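Local coordinates for protein Beta/alpha-amylase (Paenibacillus polymyxa, PDB 3VOC) that removes successive maltose units from the non-reducing ends of starch chains through the beta-amylase domain present here, the N-terminal part of a precursor that also contains an alpha-amylase, at residues K182-T187 and S247-V252; M108-E113 and A121-W126; A210-K215 and S239-D244. One frame throughout, in Å; residues are numbered along the deposited sequence. Where two conformers were deposited one is given.

Contact 1 of 3, residues K182-T187 and S247-V252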
loop_
_atom_site.group_PDB
_atom_site.type_symbol
_atom_site.label_atom_id
_atom_site.label_comp_id
_atom_site.label_asym_id
_atom_site.label_seq_id
_atom_site.Cartn_x
_atom_site.Cartn_y
_atom_site.Cartn_z
ATOM N N LYS A 182 1.741 -3.052 16.282
ATOM C CA LYS A 182 3.020 -2.828 16.969
ATOM C C LYS A 182 4.009 -2.124 16.043
ATOM O O LYS A 182 3.942 -2.305 14.817
ATOM C CB LYS A 182 3.624 -4.160 17.452
ATOM C CG LYS A 182 2.841 -4.809 18.584
ATOM C CD LYS A 182 3.360 -6.181 18.964
ATOM C CE LYS A 182 2.465 -6.816 20.051
ATOM N NZ LYS A 182 2.981 -8.179 20.421
ATOM N N PHE A 183 4.909 -1.326 16.635
ATOM C CA PHE A 183 6.067 -0.780 15.912
ATOM C C PHE A 183 6.933 -1.915 15.349
ATOM O O PHE A 183 7.000 -2.992 15.931
ATOM C CB PHE A 183 6.908 0.145 16.816
ATOM C CG PHE A 183 6.223 1.440 17.173
ATOM C CD1 PHE A 183 5.960 1.755 18.498
ATOM C CD2 PHE A 183 5.863 2.354 16.193
ATOM C CE1 PHE A 183 5.323 2.947 18.838
ATOM C CE2 PHE A 183 5.221 3.565 16.526
ATOM C CZ PHE A 183 4.957 3.860 17.851
ATOM N N GLN A 184 7.602 -1.652 14.228
ATOM C CA GLN A 184 8.251 -2.687 13.421
ATOM C C GLN A 184 9.712 -2.343 13.149
ATOM O O GLN A 184 10.222 -2.528 12.027
ATOM C CB GLN A 184 7.485 -2.848 12.100
ATOM C CG GLN A 184 6.016 -3.267 12.274
ATOM C CD GLN A 184 5.890 -4.676 12.840
ATOM O OE1 GLN A 184 6.657 -5.562 12.474
ATOM N NE2 GLN A 184 4.914 -4.890 13.735
ATOM N N ALA A 185 10.389 -1.828 14.178
ATOM C CA ALA A 185 11.753 -1.351 14.031
ATOM C C ALA A 185 12.697 -2.085 14.972
ATOM O O ALA A 185 13.645 -1.483 15.493
ATOM C CB ALA A 185 11.812 0.175 14.285
ATOM N N TYR A 186 12.460 -3.388 15.165
ATOM C CA TYR A 186 13.199 -4.145 16.190
ATOM C C TYR A 186 14.258 -5.094 15.685
ATOM O O TYR A 186 14.950 -5.741 16.484
ATOM C CB TYR A 186 12.253 -4.781 17.223
ATOM C CG TYR A 186 11.446 -3.690 17.882
ATOM C CD1 TYR A 186 11.862 -3.101 19.088
ATOM C CD2 TYR A 186 10.321 -3.173 17.256
ATOM C CE1 TYR A 186 11.126 -2.045 19.666
ATOM C CE2 TYR A 186 9.593 -2.135 17.812
ATOM C CZ TYR A 186 9.997 -1.568 19.017
ATOM O OH TYR A 186 9.242 -0.542 19.562
ATOM N N THR A 187 14.431 -5.155 14.365
ATOM C CA THR A 187 15.615 -5.834 13.828
ATOM C C THR A 187 16.852 -5.066 14.280
ATOM O O THR A 187 16.777 -3.864 14.585
ATOM C CB THR A 187 15.627 -5.916 12.289
ATOM O OG1 THR A 187 15.412 -4.610 11.732
ATOM C CG2 THR A 187 14.544 -6.881 11.788
ATOM N N SER A 247 9.379 10.474 13.553
ATOM C CA SER A 247 9.826 11.129 12.317
ATOM C C SER A 247 10.773 10.229 11.525
ATOM O O SER A 247 10.642 10.097 10.295
ATOM C CB SER A 247 10.491 12.478 12.617
ATOM O OG SER A 247 10.871 13.116 11.414
ATOM N N TRP A 248 11.726 9.608 12.226
ATOM C CA TRP A 248 12.658 8.688 11.574
ATOM C C TRP A 248 11.922 7.464 10.999
ATOM O O TRP A 248 12.179 7.025 9.879
ATOM C CB TRP A 248 13.766 8.220 12.541
ATOM C CG TRP A 248 14.499 7.020 11.974
ATOM C CD1 TRP A 248 15.501 7.036 11.032
ATOM C CD2 TRP A 248 14.251 5.638 12.274
ATOM N NE1 TRP A 248 15.897 5.748 10.742
ATOM C CE2 TRP A 248 15.151 4.873 11.495
ATOM C CE3 TRP A 248 13.356 4.972 13.135
ATOM C CZ2 TRP A 248 15.181 3.475 11.539
ATOM C CZ3 TRP A 248 13.384 3.584 13.179
ATOM C CH2 TRP A 248 14.307 2.849 12.394
ATOM N N TYR A 249 11.015 6.920 11.799
ATOM C CA TYR A 249 10.241 5.733 11.443
ATOM C C TYR A 249 9.502 5.997 10.123
ATOM O O TYR A 249 9.564 5.184 9.187
ATOM C CB TYR A 249 9.274 5.458 12.586
ATOM C CG TYR A 249 8.542 4.134 12.572
ATOM C CD1 TYR A 249 9.234 2.912 12.533
ATOM C CD2 TYR A 249 7.144 4.103 12.654
ATOM C CE1 TYR A 249 8.528 1.690 12.576
ATOM C CE2 TYR A 249 6.442 2.901 12.685
ATOM C CZ TYR A 249 7.134 1.701 12.645
ATOM O OH TYR A 249 6.412 0.516 12.655
ATOM N N GLN A 250 8.851 7.157 10.039
ATOM C CA GLN A 250 8.198 7.588 8.797
ATOM C C GLN A 250 9.200 7.845 7.669
ATOM O O GLN A 250 8.939 7.447 6.520
ATOM C CB GLN A 250 7.301 8.815 9.011
ATOM C CG GLN A 250 6.628 9.283 7.698
ATOM C CD GLN A 250 5.541 10.317 7.901
ATOM O OE1 GLN A 250 4.687 10.174 8.777
ATOM N NE2 GLN A 250 5.558 11.368 7.073
ATOM N N SER A 251 10.340 8.479 7.986
ATOM C CA SER A 251 11.363 8.795 6.956
ATOM C C SER A 251 11.880 7.571 6.174
ATOM O O SER A 251 12.212 7.681 4.978
ATOM C CB SER A 251 12.546 9.597 7.539
ATOM O OG SER A 251 13.453 8.746 8.240
ATOM N N VAL A 252 11.949 6.418 6.845
ATOM C CA VAL A 252 12.304 5.151 6.202
ATOM C C VAL A 252 11.333 4.801 5.055
ATOM O O VAL A 252 11.770 4.451 3.947
ATOM C CB VAL A 252 12.417 3.996 7.238
ATOM C CG1 VAL A 252 12.583 2.637 6.558
ATOM C CG2 VAL A 252 13.595 4.243 8.189
#

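Contact 2 of 3, residues M108-E113 and A121-W126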
loop_
_atom_site.group_PDB
_atom_site.type_symbol
_atom_site.label_atom_id
_atom_site.label_comp_id
_atom_site.label_asym_id
_atom_site.label_seq_id
_atom_site.Cartn_x
_atom_site.Cartn_y
_atom_site.Cartn_z
ATOM N N MET A 108 16.660 -7.824 5.885
ATOM C CA MET A 108 15.585 -7.948 4.890
ATOM C C MET A 108 14.188 -7.940 5.472
ATOM O O MET A 108 13.214 -7.716 4.754
ATOM C CB MET A 108 15.745 -9.244 4.109
ATOM C CG MET A 108 17.056 -9.347 3.367
ATOM S SD MET A 108 17.282 -11.037 2.798
ATOM C CE MET A 108 15.801 -11.246 1.790
ATOM N N GLN A 109 14.081 -8.208 6.765
ATOM C CA GLN A 109 12.764 -8.352 7.347
ATOM C C GLN A 109 12.400 -7.246 8.317
ATOM O O GLN A 109 13.157 -6.277 8.491
ATOM C CB GLN A 109 12.633 -9.738 7.990
ATOM C CG GLN A 109 12.747 -10.879 6.952
ATOM C CD GLN A 109 12.680 -12.258 7.576
ATOM O OE1 GLN A 109 12.860 -12.416 8.789
ATOM N NE2 GLN A 109 12.420 -13.272 6.741
ATOM N N PHE A 110 11.232 -7.408 8.933
ATOM C CA PHE A 110 10.743 -6.518 9.983
ATOM C C PHE A 110 10.598 -7.332 11.246
ATOM O O PHE A 110 10.252 -8.503 11.191
ATOM C CB PHE A 110 9.378 -5.941 9.610
ATOM C CG PHE A 110 9.379 -5.111 8.344
ATOM C CD1 PHE A 110 9.611 -3.736 8.395
ATOM C CD2 PHE A 110 9.105 -5.702 7.106
ATOM C CE1 PHE A 110 9.598 -2.963 7.223
ATOM C CE2 PHE A 110 9.082 -4.944 5.928
ATOM C CZ PHE A 110 9.320 -3.566 5.989
ATOM N N LYS A 111 10.871 -6.721 12.392
ATOM C CA LYS A 111 10.633 -7.383 13.656
ATOM C C LYS A 111 9.842 -6.431 14.545
ATOM O O LYS A 111 10.120 -5.234 14.584
ATOM C CB LYS A 111 11.978 -7.780 14.272
ATOM C CG LYS A 111 11.911 -8.668 15.487
ATOM C CD LYS A 111 13.251 -9.395 15.737
ATOM C CE LYS A 111 13.480 -10.548 14.762
ATOM N NZ LYS A 111 14.550 -11.490 15.218
ATOM N N ASP A 112 8.845 -6.964 15.235
ATOM C CA ASP A 112 7.983 -6.144 16.067
ATOM C C ASP A 112 8.455 -5.992 17.513
ATOM O O ASP A 112 9.510 -6.493 17.876
ATOM C CB ASP A 112 6.514 -6.599 15.969
ATOM C CG ASP A 112 6.191 -7.860 16.774
ATOM O OD1 ASP A 112 7.004 -8.353 17.582
ATOM O OD2 ASP A 112 5.059 -8.347 16.605
ATOM N N GLU A 113 7.658 -5.277 18.315
ATOM C CA GLU A 113 7.963 -4.992 19.718
ATOM C C GLU A 113 8.214 -6.243 20.560
ATOM O O GLU A 113 8.928 -6.171 21.559
ATOM C CB GLU A 113 6.828 -4.174 20.347
ATOM C CG GLU A 113 6.598 -2.812 19.674
ATOM C CD GLU A 113 5.397 -2.090 20.241
ATOM O OE1 GLU A 113 5.011 -2.359 21.407
ATOM O OE2 GLU A 113 4.850 -1.242 19.529
ATOM N N ALA A 121 7.060 -8.072 2.980
ATOM C CA ALA A 121 7.755 -7.359 1.911
ATOM C C ALA A 121 9.179 -7.157 2.383
ATOM O O ALA A 121 9.451 -7.247 3.591
ATOM C CB ALA A 121 7.077 -6.012 1.629
ATOM N N LEU A 122 10.087 -6.878 1.445
ATOM C CA LEU A 122 11.473 -6.579 1.809
ATOM C C LEU A 122 11.541 -5.282 2.581
ATOM O O LEU A 122 10.812 -4.341 2.270
ATOM C CB LEU A 122 12.351 -6.459 0.559
ATOM C CG LEU A 122 12.504 -7.715 -0.297
ATOM C CD1 LEU A 122 13.364 -7.386 -1.508
ATOM C CD2 LEU A 122 13.152 -8.815 0.539
ATOM N N SER A 123 12.405 -5.224 3.591
ATOM C CA SER A 123 12.610 -3.972 4.310
ATOM C C SER A 123 13.255 -2.951 3.389
ATOM O O SER A 123 14.194 -3.296 2.668
ATOM C CB SER A 123 13.542 -4.187 5.509
ATOM O OG SER A 123 13.830 -2.949 6.146
ATOM N N PRO A 124 12.803 -1.681 3.453
ATOM C CA PRO A 124 13.488 -0.588 2.756
ATOM C C PRO A 124 14.935 -0.441 3.211
ATOM O O PRO A 124 15.747 0.139 2.497
ATOM C CB PRO A 124 12.712 0.651 3.186
ATOM C CG PRO A 124 11.383 0.170 3.570
ATOM C CD PRO A 124 11.611 -1.206 4.170
ATOM N N LEU A 125 15.248 -0.970 4.387
ATOM C CA LEU A 125 16.604 -0.855 4.923
ATOM C C LEU A 125 17.607 -1.795 4.273
ATOM O O LEU A 125 18.808 -1.628 4.470
ATOM C CB LEU A 125 16.615 -1.070 6.440
ATOM C CG LEU A 125 15.729 -0.118 7.257
ATOM C CD1 LEU A 125 15.772 -0.552 8.716
ATOM C CD2 LEU A 125 16.134 1.338 7.101
ATOM N N TRP A 126 17.139 -2.802 3.542
ATOM C CA TRP A 126 18.073 -3.713 2.875
ATOM C C TRP A 126 18.682 -3.026 1.664
ATOM O O TRP A 126 17.966 -2.462 0.826
ATOM C CB TRP A 126 17.406 -5.034 2.475
ATOM C CG TRP A 126 18.356 -6.000 1.834
ATOM C CD1 TRP A 126 19.641 -6.295 2.244
ATOM C CD2 TRP A 126 18.108 -6.817 0.686
ATOM N NE1 TRP A 126 20.201 -7.232 1.406
ATOM C CE2 TRP A 126 19.280 -7.579 0.449
ATOM C CE3 TRP A 126 17.002 -6.993 -0.159
ATOM C CZ2 TRP A 126 19.384 -8.486 -0.609
ATOM C CZ3 TRP A 126 17.103 -7.903 -1.215
ATOM C CH2 TRP A 126 18.289 -8.636 -1.431
HETATM O O HOH W 1 11.157 -9.541 4.147
HETATM O O HOH W 2 13.285 -3.531 8.683
#

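Contact 3 of 3, residues A210-K215 and S239-D244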
loop_
_atom_site.group_PDB
_atom_site.type_symbol
_atom_site.label_atom_id
_atom_site.label_comp_id
_atom_site.label_asym_id
_atom_site.label_seq_id
_atom_site.Cartn_x
_atom_site.Cartn_y
_atom_site.Cartn_z
ATOM N N ALA A 210 21.626 15.717 24.886
ATOM C CA ALA A 210 21.273 17.145 24.996
ATOM C C ALA A 210 19.888 17.427 24.409
ATOM O O ALA A 210 19.104 18.196 24.969
ATOM C CB ALA A 210 22.335 18.023 24.312
ATOM N N ALA A 211 19.585 16.779 23.283
ATOM C CA ALA A 211 18.309 16.989 22.596
ATOM C C ALA A 211 17.157 16.268 23.273
ATOM O O ALA A 211 16.010 16.755 23.238
ATOM C CB ALA A 211 18.408 16.534 21.151
ATOM N N TRP A 212 17.438 15.105 23.859
ATOM C CA TRP A 212 16.365 14.276 24.392
ATOM C C TRP A 212 16.167 14.352 25.903
ATOM O O TRP A 212 15.145 13.903 26.399
ATOM C CB TRP A 212 16.595 12.816 24.045
ATOM C CG TRP A 212 16.430 12.459 22.610
ATOM C CD1 TRP A 212 15.937 13.241 21.596
ATOM C CD2 TRP A 212 16.730 11.191 22.034
ATOM N NE1 TRP A 212 15.929 12.525 20.411
ATOM C CE2 TRP A 212 16.407 11.265 20.655
ATOM C CE3 TRP A 212 17.232 9.992 22.550
ATOM C CZ2 TRP A 212 16.588 10.183 19.781
ATOM C CZ3 TRP A 212 17.430 8.920 21.676
ATOM C CH2 TRP A 212 17.103 9.026 20.309
ATOM N N GLY A 213 17.152 14.878 26.623
ATOM C CA GLY A 213 17.087 14.932 28.103
ATOM C C GLY A 213 17.479 13.610 28.730
ATOM O O GLY A 213 17.216 13.353 29.908
ATOM N N THR A 214 18.132 12.768 27.943
ATOM C CA THR A 214 18.478 11.429 28.373
ATOM C C THR A 214 19.888 11.417 28.971
ATOM O O THR A 214 20.594 12.424 28.894
ATOM C CB THR A 214 18.375 10.462 27.180
ATOM O OG1 THR A 214 19.064 11.039 26.071
ATOM C CG2 THR A 214 16.892 10.254 26.790
ATOM N N LYS A 215 20.282 10.283 29.552
ATOM C CA LYS A 215 21.595 10.143 30.194
ATOM C C LYS A 215 22.342 8.923 29.677
ATOM O O LYS A 215 23.064 8.275 30.438
ATOM C CB LYS A 215 21.480 10.014 31.730
ATOM C CG LYS A 215 20.435 10.868 32.419
ATOM C CD LYS A 215 20.852 12.313 32.529
ATOM C CE LYS A 215 19.943 13.039 33.523
ATOM N NZ LYS A 215 20.080 14.496 33.387
ATOM N N SER A 239 7.407 13.702 23.673
ATOM C CA SER A 239 8.812 13.952 23.999
ATOM C C SER A 239 9.635 14.222 22.740
ATOM O O SER A 239 9.270 13.799 21.639
ATOM C CB SER A 239 9.421 12.775 24.773
ATOM O OG SER A 239 9.539 11.625 23.947
ATOM N N ALA A 240 10.751 14.916 22.919
ATOM C CA ALA A 240 11.708 15.099 21.839
ATOM C C ALA A 240 12.107 13.723 21.291
ATOM O O ALA A 240 12.133 13.520 20.077
ATOM C CB ALA A 240 12.926 15.893 22.311
ATOM N N TYR A 241 12.362 12.771 22.189
ATOM C CA TYR A 241 12.754 11.424 21.761
ATOM C C TYR A 241 11.671 10.786 20.885
ATOM O O TYR A 241 11.957 10.243 19.815
ATOM C CB TYR A 241 13.039 10.519 22.969
ATOM C CG TYR A 241 12.879 9.046 22.631
ATOM C CD1 TYR A 241 13.872 8.357 21.921
ATOM C CD2 TYR A 241 11.733 8.344 23.017
ATOM C CE1 TYR A 241 13.712 6.995 21.583
ATOM C CE2 TYR A 241 11.564 6.988 22.684
ATOM C CZ TYR A 241 12.548 6.328 21.967
ATOM O OH TYR A 241 12.366 4.990 21.666
ATOM N N GLY A 242 10.431 10.839 21.360
ATOM C CA GLY A 242 9.309 10.213 20.657
ATOM C C GLY A 242 9.068 10.810 19.282
ATOM O O GLY A 242 8.776 10.081 18.321
ATOM N N LYS A 243 9.206 12.133 19.182
ATOM C CA LYS A 243 9.091 12.813 17.900
ATOM C C LYS A 243 10.226 12.433 16.964
ATOM O O LYS A 243 9.993 12.216 15.790
ATOM C CB LYS A 243 9.025 14.341 18.060
ATOM C CG LYS A 243 7.709 14.848 18.659
ATOM C CD LYS A 243 7.791 16.343 19.014
ATOM C CE LYS A 243 6.397 16.986 19.049
ATOM N NZ LYS A 243 5.422 16.219 19.892
ATOM N N ASP A 244 11.450 12.369 17.484
ATOM C CA ASP A 244 12.576 11.891 16.689
ATOM C C ASP A 244 12.362 10.456 16.202
ATOM O O ASP A 244 12.662 10.141 15.050
ATOM C CB ASP A 244 13.900 11.991 17.468
ATOM C CG ASP A 244 14.636 13.290 17.201
ATOM O OD1 ASP A 244 14.595 13.785 16.054
ATOM O OD2 ASP A 244 15.288 13.816 18.126
HETATM O O HOH W 3 12.972 13.508 25.025
#

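Contact 1 of 3, residues K182-T187 and S247-V252
The polar core of this contact is the hydroxyl of Tyr249, which helix 240-268 presents to the irregular loop 182-187. Gln184 N donates to Tyr249 OH over 2.9 Å with an N-H...O angle of 133°, a rather bent bond, and the same hydroxyl donates to the carbonyl oxygen of Ala299. Behind this point Gln184 folds back on its own loop, bent at chi2 (-67°), so that its NE2 reaches Lys182 O at 3.0 Å from above the carbonyl plane.

Aromatic and apolar contacts flank the hydroxyl. Phe183 turns its edge to the face of Tyr249 in a T-shaped pair, centroids 5.4 Å apart and planes at 83°; the nearest approach is Phe183 CD2 to Tyr249 CE2, 3.6 Å. Ala185 CB sits at the edge of the Trp248 indole, 3.9 Å from Trp248 CZ3, and 4.0 Å from Tyr249 CE1. Tyr166 stacks on the Tyr249 ring as well.

One phenol thus ties the loop leading from barrel strand 153-156 to helix 188-202 onto helix 240-268, within the excursion before strand 275-279. Its ring is wedged among apolar neighbours, while its buried oxygen both accepts and donates, which should fix the rotation of the hydroxyl.

Contact 2 of 3, residues M108-E113 and A121-W126
Met108 O, at the end of helix 105-108, is gripped by two donors. Ser123 N reaches it over 2.9 Å in a fairly straight bond (156°), approaching from above the carbonyl plane, and a water donates to the same oxygen at 2.8 Å. That water gives its other proton to Ala121 O, so the two backbones are joined both directly and through solvent. A second water links Gln109 O with Ser123 OG, the latter 2.7 Å from it. This hydroxyl, anti to its own backbone N, also accepts from Leu125 N at 3.0 Å, forming an ST turn within the type I turn from Ser123 to Trp126.

Two side chains of 108-113 fill the remaining interface. Met108 runs alongside Trp126: its CG lies over the face of the five-membered ring, 3.9 Å from the centroid, and its sulfur makes a Met-aromatic contact with the six-membered ring. A bend at chi3 (58°) then brings Met108 CE to Leu122 CD2, 3.8 Å away. Phe110 works from the other end of the contact, its ring tip meeting Pro124 at right angles, CZ to CD 3.8 Å. Ala121 O sits at the edge of the same ring, 3.3 Å from Phe110 CE2, while Ser123 CB lies over the rim of one face.

Together these bonds close the base of the small antiparallel hairpin 110-111/117-118 and lead the chain into helix 127-144. The turn lies beside functional ground: Ala121 approaches His81, which probably binds substrate, and Trp126 packs on Gln132 of the calcium site. Such an elaborated loop beyond the third strand of a TIM barrel, bordering the substrate site, is characteristic of glycoside hydrolase family 14.

Contact 3 of 3, residues A210-K215 and S239-D244
Trp212, the last residue of helix 205-212, carries nearly the whole contact by using both the edge and one face of its indole. At the edge, NE1 donates to Asp244 OD2 over 2.7 Å at 166°; the oxygen lies almost in the ring plane and accepts the N-H on its anti lone pair. Over the face comes Tyr241. Its ring stands edge-on to the six-membered ring, centroids 5.0 Å apart and planes at 81°, with Tyr241 CD1 3.6 Å from Trp212 CZ3. Further along the same face, Tyr241 CA makes a CH-pi contact 3.6 Å from the centroid of the five-membered ring. Ala240 CB closes in on Ala211 O at 3.3 Å.

A water reinforces this first shell, donating to Trp212 O at 2.6 Å and accepting from Tyr241 N at 3.0 Å. Outside it, Asp244 is held through OD2 by Tyr202 OH and through OD1 by a salt bridge to Lys201; so many donors probably keep the carboxylate ionised. Tyr241 OH bonds to Asn223 O, which anchors the far end of that ring.

Beneath all this lies a helix start: Ser239 OG accepts from Gly242 N over 2.8 Å, a classic N-cap. Gly213, with positive phi (81°), turns the chain out of the helix that Trp212 ends. A helix C-terminus here meets a capped helix N-terminus, in the long excursion between the fourth and fifth strands of the TIM barrel.

Contact 1 stands between the other two, touching contact 2 and sharing helix 240-268 with contact 3, which lies further out at the surface. Contact 2 comes first in sequence, between strands 73-79 and 153-156. Contacts 1 and 3 belong to the next crossover, from 153-156 to 275-279, where both segments of contact 3 fall between those of contact 1. The helix gives its first turn to contact 3 and later turns to contact 1, centres 16 Å apart. Contacts 1 and 2, 9 Å apart, meet through hydrogen bonds from Phe183 N to Glu113 OE2 and from Tyr186 N to Lys111 O. Contacts 2 and 3, 25 Å apart, do not touch. Two successive barrel excursions are thereby joined.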